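Local coordinates for CocE/NonD family hydrolase (Staphylococcus aureus subsp. aureus COL, PDB 3III), which probably hydrolyses ester or amide bonds as an alpha/beta-hydrolase-fold enzyme of the CocE/NonD family, related to the X-Pro dipeptidyl-peptidases, at residues Ala427-Lys431 / Gly450-Thr454; Thr403-Met409 / Leu497-Phe503; Trp268-Leu273 / Phe441-Asn445; His369-His373 / Ser394-Thr398. One frame throughout, in Å; residues are numbered along the deposited sequence.

Contact 1 of 4, residues Ala427-Lys431 / Gly450-Thr454; sequences AGIKK and GQVAT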
# COMPACT_ATOMS: atom_id res chain seq x y z
N ALA A 427 -16.92 -7.67 3.81
CA ALA A 427 -16.77 -8.85 2.94
C ALA A 427 -15.40 -9.44 3.05
O ALA A 427 -14.38 -8.74 3.27
CB ALA A 427 -17.06 -8.50 1.53
N GLY A 428 -15.36 -10.76 2.89
CA GLY A 428 -14.13 -11.46 2.81
C GLY A 428 -14.15 -12.67 1.92
O GLY A 428 -15.20 -13.31 1.72
N ILE A 429 -12.98 -12.94 1.32
CA ILE A 429 -12.75 -14.17 0.56
C ILE A 429 -11.76 -15.01 1.35
O ILE A 429 -10.68 -14.50 1.74
CB ILE A 429 -12.15 -13.89 -0.81
CG1 ILE A 429 -13.01 -12.87 -1.55
CG2 ILE A 429 -11.96 -15.25 -1.66
CD1 ILE A 429 -14.50 -13.35 -1.77
N LYS A 430 -12.11 -16.28 1.56
CA LYS A 430 -11.24 -17.24 2.28
C LYS A 430 -11.00 -18.45 1.36
O LYS A 430 -11.80 -18.72 0.45
CB LYS A 430 -11.91 -17.74 3.58
CG LYS A 430 -12.17 -16.68 4.59
CD LYS A 430 -12.81 -17.17 5.86
CE LYS A 430 -12.82 -16.03 6.89
NZ LYS A 430 -11.45 -15.63 7.36
N LYS A 431 -9.90 -19.16 1.60
CA LYS A 431 -9.60 -20.42 0.97
C LYS A 431 -9.61 -21.46 2.04
O LYS A 431 -9.04 -21.21 3.13
CB LYS A 431 -8.22 -20.42 0.33
CG LYS A 431 -7.97 -21.79 -0.40
CD LYS A 431 -6.81 -21.79 -1.35
CE LYS A 431 -5.56 -22.41 -0.81
NZ LYS A 431 -4.57 -22.83 -1.84
N GLY A 450 -4.41 -14.13 8.21
CA GLY A 450 -5.25 -13.45 7.30
C GLY A 450 -5.91 -14.34 6.26
O GLY A 450 -5.83 -15.57 6.29
N GLN A 451 -6.57 -13.68 5.32
CA GLN A 451 -7.42 -14.39 4.38
C GLN A 451 -6.99 -14.03 2.96
O GLN A 451 -5.91 -13.53 2.74
CB GLN A 451 -8.91 -14.10 4.69
CG GLN A 451 -9.39 -12.67 4.42
CD GLN A 451 -10.85 -12.36 5.01
OE1 GLN A 451 -11.48 -13.23 5.57
NE2 GLN A 451 -11.33 -11.13 4.85
N VAL A 452 -7.78 -14.39 1.98
CA VAL A 452 -7.40 -14.21 0.57
C VAL A 452 -7.58 -12.76 0.13
O VAL A 452 -6.68 -12.14 -0.43
CB VAL A 452 -8.24 -15.10 -0.34
CG1 VAL A 452 -8.12 -14.73 -1.87
CG2 VAL A 452 -7.90 -16.57 -0.12
N ALA A 453 -8.78 -12.26 0.36
CA ALA A 453 -9.13 -10.87 -0.02
C ALA A 453 -10.17 -10.30 0.95
O ALA A 453 -10.99 -11.02 1.51
CB ALA A 453 -9.66 -10.84 -1.47
N THR A 454 -10.13 -8.99 1.09
CA THR A 454 -11.01 -8.26 1.96
C THR A 454 -11.63 -7.08 1.19
O THR A 454 -10.98 -6.40 0.30
CB THR A 454 -10.20 -7.84 3.20
OG1 THR A 454 -9.57 -9.03 3.76
CG2 THR A 454 -11.06 -7.15 4.32
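Ile429 O accepts two backbone N-H groups at once, from Val452 N at 2.9 Å and from Ala453 N at 3.2 Å, both reaching it from the same face of its carbonyl plane. The first bond is bent (138°), the second nearly straight. In return Ile429 N donates to Ala453 O at 2.8 Å. Beside these backbone bonds Ile429 spreads its two branches: CG1 rests on Ala453 CB, while CG2 lies 3.9 Å from Val452 CG1. The other methyl of Val452, CG2, turns instead to the backbone N and CB of Lys431. Gln451, its CG tucked between backbone N and carbonyl carbon (chi1 68°), brings its amide to Gly428, with NE2 3.5 Å from Gly428 CA. Both ends of that amide are held: OE1 accepts from Lys430 NZ at 3.0 Å, and NE2 donates to Thr454 OG1 at 2.9 Å, almost in the amide plane. Further out, Glu438 forms a salt bridge with the same Lys430 NZ, Asp443 OD2 accepts from Gln451 N, and Arg338 donates to Val452 O. Two residues facing one across antiparallel strands make a classic beta bulge, here within the five-strand sheet of the C-terminal beta domain.

Contact 2 of 4, residues Thr403-Met409 / Leu497-Phe503; sequences TELVGNM and LPSGTLF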
# COMPACT_ATOMS: atom_id res chain seq x y z
N THR A 403 -7.35 -23.79 -10.14
CA THR A 403 -7.80 -22.54 -10.70
C THR A 403 -7.02 -21.41 -10.08
O THR A 403 -6.95 -21.35 -8.85
CB THR A 403 -9.29 -22.34 -10.39
OG1 THR A 403 -9.99 -23.46 -10.96
CG2 THR A 403 -9.84 -21.01 -10.92
N GLU A 404 -6.50 -20.51 -10.91
CA GLU A 404 -5.81 -19.31 -10.41
C GLU A 404 -6.67 -18.06 -10.54
O GLU A 404 -7.15 -17.75 -11.62
CB GLU A 404 -4.45 -19.11 -11.07
CG GLU A 404 -3.53 -20.34 -10.86
CD GLU A 404 -2.13 -20.23 -11.43
OE1 GLU A 404 -1.80 -19.29 -12.19
OE2 GLU A 404 -1.33 -21.15 -11.09
N LEU A 405 -6.85 -17.37 -9.42
CA LEU A 405 -7.58 -16.13 -9.35
C LEU A 405 -6.59 -15.00 -9.07
O LEU A 405 -5.99 -14.93 -8.00
CB LEU A 405 -8.62 -16.16 -8.23
CG LEU A 405 -9.70 -17.25 -8.38
CD1 LEU A 405 -10.76 -16.89 -7.38
CD2 LEU A 405 -10.26 -17.37 -9.80
N VAL A 406 -6.40 -14.10 -10.03
CA VAL A 406 -5.46 -13.01 -9.87
C VAL A 406 -6.08 -11.72 -10.36
O VAL A 406 -6.27 -11.53 -11.54
CB VAL A 406 -4.14 -13.28 -10.59
CG1 VAL A 406 -3.14 -12.08 -10.42
CG2 VAL A 406 -3.45 -14.58 -10.09
N GLY A 407 -6.31 -10.81 -9.43
CA GLY A 407 -6.91 -9.56 -9.73
C GLY A 407 -7.99 -9.13 -8.75
O GLY A 407 -8.00 -9.57 -7.56
N ASN A 408 -8.85 -8.21 -9.20
CA ASN A 408 -9.98 -7.72 -8.41
C ASN A 408 -11.10 -8.74 -8.41
O ASN A 408 -11.19 -9.53 -9.33
CB ASN A 408 -10.48 -6.38 -8.96
CG ASN A 408 -9.59 -5.18 -8.54
OD1 ASN A 408 -9.81 -4.57 -7.47
ND2 ASN A 408 -8.66 -4.79 -9.41
N MSE A 409 -11.93 -8.72 -7.37
CA MSE A 409 -13.21 -9.44 -7.39
C MSE A 409 -14.26 -8.49 -6.94
O MSE A 409 -13.99 -7.54 -6.18
CB MSE A 409 -13.18 -10.62 -6.43
CG MSE A 409 -11.92 -11.48 -6.53
SE MSE A 409 -12.23 -13.25 -5.62
CE MSE A 409 -10.29 -13.69 -5.19
N LEU A 497 -10.33 -6.24 -2.71
CA LEU A 497 -9.08 -5.67 -3.13
C LEU A 497 -8.26 -6.74 -3.82
O LEU A 497 -8.50 -7.95 -3.62
CB LEU A 497 -8.37 -5.11 -1.91
CG LEU A 497 -9.09 -3.85 -1.35
CD1 LEU A 497 -8.30 -3.43 -0.11
CD2 LEU A 497 -9.20 -2.69 -2.36
N PRO A 498 -7.32 -6.30 -4.69
CA PRO A 498 -6.59 -7.24 -5.56
C PRO A 498 -5.82 -8.31 -4.77
O PRO A 498 -5.17 -7.99 -3.76
CB PRO A 498 -5.60 -6.35 -6.30
CG PRO A 498 -6.28 -4.97 -6.30
CD PRO A 498 -6.99 -4.90 -5.02
N SER A 499 -5.96 -9.56 -5.22
CA SER A 499 -5.35 -10.72 -4.59
C SER A 499 -4.94 -11.75 -5.67
O SER A 499 -5.45 -11.73 -6.76
CB SER A 499 -6.34 -11.33 -3.60
OG SER A 499 -7.42 -11.93 -4.26
N GLY A 500 -3.95 -12.57 -5.36
CA GLY A 500 -3.45 -13.61 -6.27
C GLY A 500 -3.30 -14.91 -5.55
O GLY A 500 -2.45 -15.04 -4.66
N THR A 501 -4.07 -15.92 -5.97
CA THR A 501 -4.19 -17.15 -5.19
C THR A 501 -4.52 -18.32 -6.07
O THR A 501 -5.33 -18.17 -7.02
CB THR A 501 -5.34 -16.97 -4.13
OG1 THR A 501 -5.29 -15.62 -3.64
CG2 THR A 501 -5.25 -17.99 -2.95
N LEU A 502 -3.89 -19.46 -5.79
CA LEU A 502 -4.22 -20.75 -6.39
C LEU A 502 -5.27 -21.43 -5.52
O LEU A 502 -5.11 -21.48 -4.26
CB LEU A 502 -2.99 -21.68 -6.36
CG LEU A 502 -3.09 -23.13 -6.82
CD1 LEU A 502 -3.55 -23.19 -8.30
CD2 LEU A 502 -1.66 -23.76 -6.61
N PHE A 503 -6.31 -21.96 -6.17
CA PHE A 503 -7.24 -22.87 -5.51
C PHE A 503 -7.04 -24.19 -6.21
O PHE A 503 -7.34 -24.31 -7.40
CB PHE A 503 -8.71 -22.35 -5.64
CG PHE A 503 -8.97 -21.09 -4.90
CD1 PHE A 503 -9.58 -21.12 -3.64
CD2 PHE A 503 -8.53 -19.87 -5.38
CE1 PHE A 503 -9.80 -19.96 -2.93
CE2 PHE A 503 -8.73 -18.69 -4.65
CZ PHE A 503 -9.34 -18.73 -3.43
O HOH W 1 -7.08 -14.47 -5.26
O HOH W 2 -9.26 -9.99 -5.12
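Thr403 and Phe503 open a run of six backbone hydrogen bonds, exchanged by the pairs Thr403-Phe503, Leu405-Thr501 and Gly407-Ser499. The axes of the short strands 403-406 and 497-503 run antiparallel (172°), 4.7 Å apart at their closest. Between these pairs come CA-H...O contacts, such as Gly500 CA to Leu405 O at 3.3 Å. Apolar packing is lighter: Leu405 meets the Phe503 ring roughly at right angles, its CD1 3.8 Å from CE2, and Leu502 CD1 lies against the CG methylene of Glu404. Asn408 and Pro498 lie side by side, with OD1 3.7 Å from Pro498 CG, and the selenomethionine at 409 brings its CE methyl to Ser499 OG. Two waters add further polar links. One donates to Leu405 O and Ser499 OG, and also hydrogen-bonds Thr501 OG1 at 2.7 Å, a hydroxyl that Arg338 meets too. The other donates to Gly407 O and, at 2.6 Å, to Leu497 O, while accepting from Ser499 OG. Gly407, with phi 136°, still pairs with Ser499 where the chain turns a corner. The antiparallel ladder of strands 403-406 and 490-503 belongs to the eight-strand sheet of the C-terminal domain, probably a galactose-binding-like beta sandwich.

Contact 3 of 4, residues Trp268-Leu273 / Phe441-Asn445; sequences WSTQGL and FPDFN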
# COMPACT_ATOMS: atom_id res chain seq x y z
N TRP A 268 -0.16 -8.38 -2.14
CA TRP A 268 -1.40 -8.97 -1.70
C TRP A 268 -1.59 -8.84 -0.15
O TRP A 268 -2.70 -8.99 0.33
CB TRP A 268 -1.46 -10.44 -2.06
CG TRP A 268 -1.05 -10.81 -3.43
CD1 TRP A 268 -0.18 -11.79 -3.76
CD2 TRP A 268 -1.58 -10.28 -4.66
NE1 TRP A 268 -0.12 -11.91 -5.13
CE2 TRP A 268 -0.96 -11.00 -5.71
CE3 TRP A 268 -2.50 -9.28 -4.98
CZ2 TRP A 268 -1.25 -10.77 -7.05
CZ3 TRP A 268 -2.79 -9.04 -6.34
CH2 TRP A 268 -2.17 -9.81 -7.35
N SER A 269 -0.52 -8.61 0.58
CA SER A 269 -0.51 -8.65 2.06
C SER A 269 -0.85 -7.29 2.79
O SER A 269 -0.80 -7.20 4.03
CB SER A 269 0.88 -9.05 2.52
OG SER A 269 1.45 -10.11 1.72
N THR A 270 -1.18 -6.27 2.00
CA THR A 270 -1.35 -4.90 2.52
C THR A 270 -2.76 -4.34 2.16
O THR A 270 -2.98 -3.11 1.99
CB THR A 270 -0.20 -4.02 2.05
OG1 THR A 270 -0.29 -3.84 0.63
CG2 THR A 270 1.15 -4.65 2.38
N GLN A 271 -3.72 -5.25 2.05
CA GLN A 271 -5.12 -4.86 1.73
C GLN A 271 -5.65 -4.12 2.92
O GLN A 271 -5.58 -4.63 4.06
CB GLN A 271 -5.97 -6.08 1.40
CG GLN A 271 -5.53 -6.84 0.17
CD GLN A 271 -6.37 -8.12 -0.04
OE1 GLN A 271 -7.60 -8.09 0.03
NE2 GLN A 271 -5.69 -9.26 -0.15
N GLY A 272 -6.09 -2.89 2.69
CA GLY A 272 -6.52 -1.99 3.75
C GLY A 272 -5.61 -0.83 3.99
O GLY A 272 -5.95 0.11 4.74
N LEU A 273 -4.42 -0.86 3.39
CA LEU A 273 -3.54 0.31 3.41
C LEU A 273 -3.01 0.55 1.98
O LEU A 273 -3.69 1.19 1.20
CB LEU A 273 -2.42 0.17 4.44
CG LEU A 273 -1.60 1.45 4.68
CD1 LEU A 273 -2.49 2.61 5.16
CD2 LEU A 273 -0.47 1.15 5.68
N PHE A 441 -3.05 -16.47 5.12
CA PHE A 441 -2.05 -15.76 4.33
C PHE A 441 -1.61 -14.54 5.09
O PHE A 441 -2.37 -14.02 5.91
CB PHE A 441 -2.59 -15.35 2.95
CG PHE A 441 -2.94 -16.52 2.04
CD1 PHE A 441 -1.93 -17.24 1.36
CD2 PHE A 441 -4.25 -16.94 1.90
CE1 PHE A 441 -2.24 -18.30 0.57
CE2 PHE A 441 -4.56 -18.01 1.11
CZ PHE A 441 -3.58 -18.70 0.42
N PRO A 442 -0.39 -14.03 4.79
CA PRO A 442 -0.03 -12.72 5.28
C PRO A 442 -1.13 -11.69 4.88
O PRO A 442 -1.62 -11.69 3.75
CB PRO A 442 1.32 -12.44 4.57
CG PRO A 442 1.82 -13.80 4.20
CD PRO A 442 0.63 -14.54 3.85
N ASP A 443 -1.42 -10.78 5.80
CA ASP A 443 -2.53 -9.85 5.63
C ASP A 443 -2.17 -8.64 6.46
O ASP A 443 -1.12 -8.58 7.09
CB ASP A 443 -3.83 -10.54 6.07
CG ASP A 443 -5.09 -9.96 5.43
OD1 ASP A 443 -5.12 -8.79 5.00
OD2 ASP A 443 -6.09 -10.71 5.39
N PHE A 444 -3.00 -7.62 6.42
CA PHE A 444 -2.66 -6.34 7.11
C PHE A 444 -2.99 -6.41 8.63
O PHE A 444 -4.02 -6.93 9.02
CB PHE A 444 -3.40 -5.21 6.45
CG PHE A 444 -2.99 -3.85 6.95
CD1 PHE A 444 -3.86 -3.12 7.70
CD2 PHE A 444 -1.74 -3.34 6.66
CE1 PHE A 444 -3.50 -1.83 8.14
CE2 PHE A 444 -1.36 -2.11 7.10
CZ PHE A 444 -2.25 -1.37 7.87
N ASN A 445 -2.17 -5.85 9.50
CA ASN A 445 -0.87 -5.27 9.23
C ASN A 445 0.16 -6.25 9.80
O ASN A 445 0.34 -6.39 11.05
CB ASN A 445 -0.83 -3.84 9.89
CG ASN A 445 0.45 -3.10 9.62
OD1 ASN A 445 1.38 -3.68 9.04
ND2 ASN A 445 0.55 -1.83 10.09
O HOH W 3 -3.75 -8.16 2.62
O HOH W 4 -0.55 -12.26 1.34
O HOH W 5 -6.92 -6.86 4.99
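Leu273 packs on Phe444 where a type II beta turn, Thr270 to Leu273, meets the chain just after the short edge strand 441-443 of the C-terminal beta domain. The turn belongs to the loop between strand 262-267 and helix 275-284 of the alpha/beta-hydrolase fold, so this is an interface between the two domains. Apolar contact centres on the Phe444 ring: Leu273 CB stands over one face, 4.1 Å from the centroid in a CH-pi contact, and CD2 touches the CE2-CZ side. The opposite face is covered by Asn445 CB, a placement consistent with the cis peptide bond before it. With CG anti to the backbone N (chi1 -172°), Phe444 extends toward the turn, and its CB comes to 3.3 Å from Gln271 O. A bound palmitic acid lies about 5 Å from the Leu273 side chain.

No direct hydrogen bond spans the contact; waters do the joining. One donates to both Ser269 OG and Pro442 O, another to Gln271 O and Asp443 OD1, and a third accepts from Gln271 N beside Trp268 O and Asp443 OD1. Ser269 OG, also hydrogen-bonded to Arg297 O, makes van der Waals contact with Pro442 CB at 3.7 Å. Asp443 OD1 also accepts from Phe444 N, on its anti side. From the loop, Gln271 OE1 accepts from Thr454 N on strand 447-458, while its NE2 donates to Trp268 O at 3.0 Å, in the carbonyl plane.

Contact 4 of 4, residues His369-His373 / Ser394-Thr398; sequences HTLNH and SFKYT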
# COMPACT_ATOMS: atom_id res chain seq x y z
N HIS A 369 -25.96 -21.91 1.59
CA HIS A 369 -24.56 -21.43 1.65
C HIS A 369 -23.68 -21.83 0.44
O HIS A 369 -22.54 -22.27 0.63
CB HIS A 369 -23.83 -21.72 3.01
CG HIS A 369 -23.84 -23.15 3.48
ND1 HIS A 369 -22.95 -24.09 3.01
CD2 HIS A 369 -24.59 -23.77 4.42
CE1 HIS A 369 -23.18 -25.25 3.61
NE2 HIS A 369 -24.17 -25.08 4.47
N THR A 370 -24.19 -21.64 -0.79
CA THR A 370 -23.42 -22.01 -1.98
C THR A 370 -23.21 -20.88 -2.93
O THR A 370 -23.99 -19.93 -2.96
CB THR A 370 -24.03 -23.19 -2.76
OG1 THR A 370 -25.33 -22.84 -3.25
CG2 THR A 370 -24.11 -24.41 -1.85
N LEU A 371 -22.10 -21.02 -3.68
CA LEU A 371 -21.78 -20.24 -4.86
C LEU A 371 -21.91 -21.20 -6.03
O LEU A 371 -21.52 -22.37 -5.92
CB LEU A 371 -20.34 -19.71 -4.80
CG LEU A 371 -19.93 -18.67 -3.75
CD1 LEU A 371 -18.40 -18.49 -3.75
CD2 LEU A 371 -20.62 -17.35 -4.06
N ASN A 372 -22.43 -20.71 -7.14
CA ASN A 372 -22.89 -21.59 -8.19
C ASN A 372 -22.55 -21.09 -9.59
O ASN A 372 -22.66 -19.90 -9.87
CB ASN A 372 -24.46 -21.74 -8.13
CG ASN A 372 -24.98 -22.25 -6.78
OD1 ASN A 372 -25.26 -23.45 -6.60
ND2 ASN A 372 -25.10 -21.35 -5.82
N HIS A 373 -22.25 -22.03 -10.49
CA HIS A 373 -22.12 -21.72 -11.92
C HIS A 373 -23.34 -21.10 -12.53
O HIS A 373 -23.19 -20.21 -13.30
CB HIS A 373 -21.85 -22.97 -12.76
CG HIS A 373 -20.50 -23.53 -12.55
ND1 HIS A 373 -19.36 -22.83 -12.88
CD2 HIS A 373 -20.09 -24.71 -12.03
CE1 HIS A 373 -18.30 -23.56 -12.57
NE2 HIS A 373 -18.72 -24.71 -12.05
N SER A 394 -22.29 -17.11 4.84
CA SER A 394 -21.22 -17.51 3.97
C SER A 394 -21.65 -18.43 2.83
O SER A 394 -22.71 -19.01 2.87
CB SER A 394 -20.07 -18.10 4.78
OG SER A 394 -20.25 -19.45 4.99
N PHE A 395 -20.82 -18.46 1.80
CA PHE A 395 -21.12 -19.11 0.52
C PHE A 395 -19.89 -19.74 -0.07
O PHE A 395 -18.87 -19.08 -0.23
CB PHE A 395 -21.64 -18.07 -0.45
CG PHE A 395 -22.79 -17.27 0.08
CD1 PHE A 395 -24.09 -17.71 -0.11
CD2 PHE A 395 -22.58 -16.11 0.82
CE1 PHE A 395 -25.15 -17.03 0.38
CE2 PHE A 395 -23.68 -15.42 1.37
CZ PHE A 395 -24.95 -15.86 1.14
N LYS A 396 -20.01 -21.00 -0.46
CA LYS A 396 -18.83 -21.79 -0.83
C LYS A 396 -18.94 -22.40 -2.19
O LYS A 396 -20.04 -22.81 -2.60
CB LYS A 396 -18.57 -22.93 0.13
CG LYS A 396 -18.26 -22.52 1.53
CD LYS A 396 -18.28 -23.78 2.39
CE LYS A 396 -17.81 -23.47 3.78
NZ LYS A 396 -18.52 -24.31 4.76
N TYR A 397 -17.78 -22.50 -2.84
CA TYR A 397 -17.59 -23.24 -4.07
C TYR A 397 -16.30 -24.09 -3.99
O TYR A 397 -15.24 -23.59 -3.69
CB TYR A 397 -17.47 -22.25 -5.23
CG TYR A 397 -17.26 -22.91 -6.56
CD1 TYR A 397 -18.33 -23.43 -7.27
CD2 TYR A 397 -15.96 -23.07 -7.09
CE1 TYR A 397 -18.15 -24.10 -8.48
CE2 TYR A 397 -15.76 -23.75 -8.29
CZ TYR A 397 -16.87 -24.24 -8.99
OH TYR A 397 -16.71 -24.91 -10.17
N THR A 398 -16.42 -25.39 -4.25
CA THR A 398 -15.29 -26.30 -4.25
C THR A 398 -14.86 -26.52 -5.69
O THR A 398 -15.65 -26.89 -6.54
CB THR A 398 -15.69 -27.62 -3.59
OG1 THR A 398 -15.94 -27.37 -2.20
CG2 THR A 398 -14.56 -28.65 -3.68
O HOH W 6 -21.21 -24.82 -4.74
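Leu371 fills the tight side of this contact, its CG 3.8 Å from Phe395 CB and its CB 3.9 Å from Tyr397 CB. It meets both aromatic side chains at about a right angle, and CD1 comes to 3.6 Å from Phe395 O. Leu364, Leu509 and Val511 continue this apolar layer around it. Two backbone bonds fix the register: Leu371 N donates to Lys396 O at 2.9 Å, and Lys396 N to His369 O at 3.0 Å. In both, the donor stands well above the carbonyl plane, consistent with the 51° angle between the short strands. A water donates to both Leu371 O and Lys396 O, bridging the two strands. Only Thr370 and Lys396 form a beta bridge, and it joins two sheets, at what is probably a border of the beta sandwich: strand 370-372 pairs with strand 358-365 in the eight-strand sheet, whereas strand 392-398 is an outermost strand of the five-strand one.

The looser side carries the exposed His369 and His373, each with two conformers. Tyr397, with CG anti to the backbone N (chi1 180°), swings its ring so that CD1 lies 3.6 Å from Leu371 O, which sits in the ring plane at its edge. In the conformer given, the Tyr397 edge points at the His373 face as an offset edge-to-face pair, planes at 84°; like the weak bond from NE2 to Tyr397 OH, it depends on that conformer and remains doubtful.

How the contacts relate
Contact 3 opens first along the chain, and both segments of contact 4 fall between its own; contact 2 opens next, with contact 1 wholly between its two segments. Contacts 1 and 2 have centres about 10 Å apart and touch through Lys431 NZ and Leu502 O; contacts 1 and 3 are equally close, using neighbouring strands 447-458 and 441-443. The Trp268 ring of contact 3 packs on Pro498 to Gly500 of contact 2. Contact 4 touches none of the others, its centre about 14, 16 and 24 Å from contacts 1, 2 and 3, yet strand 392-398 shares the five-strand sheet with strands 424-432 and 447-458. Together they run from the domain interface to the outer C-terminal domain.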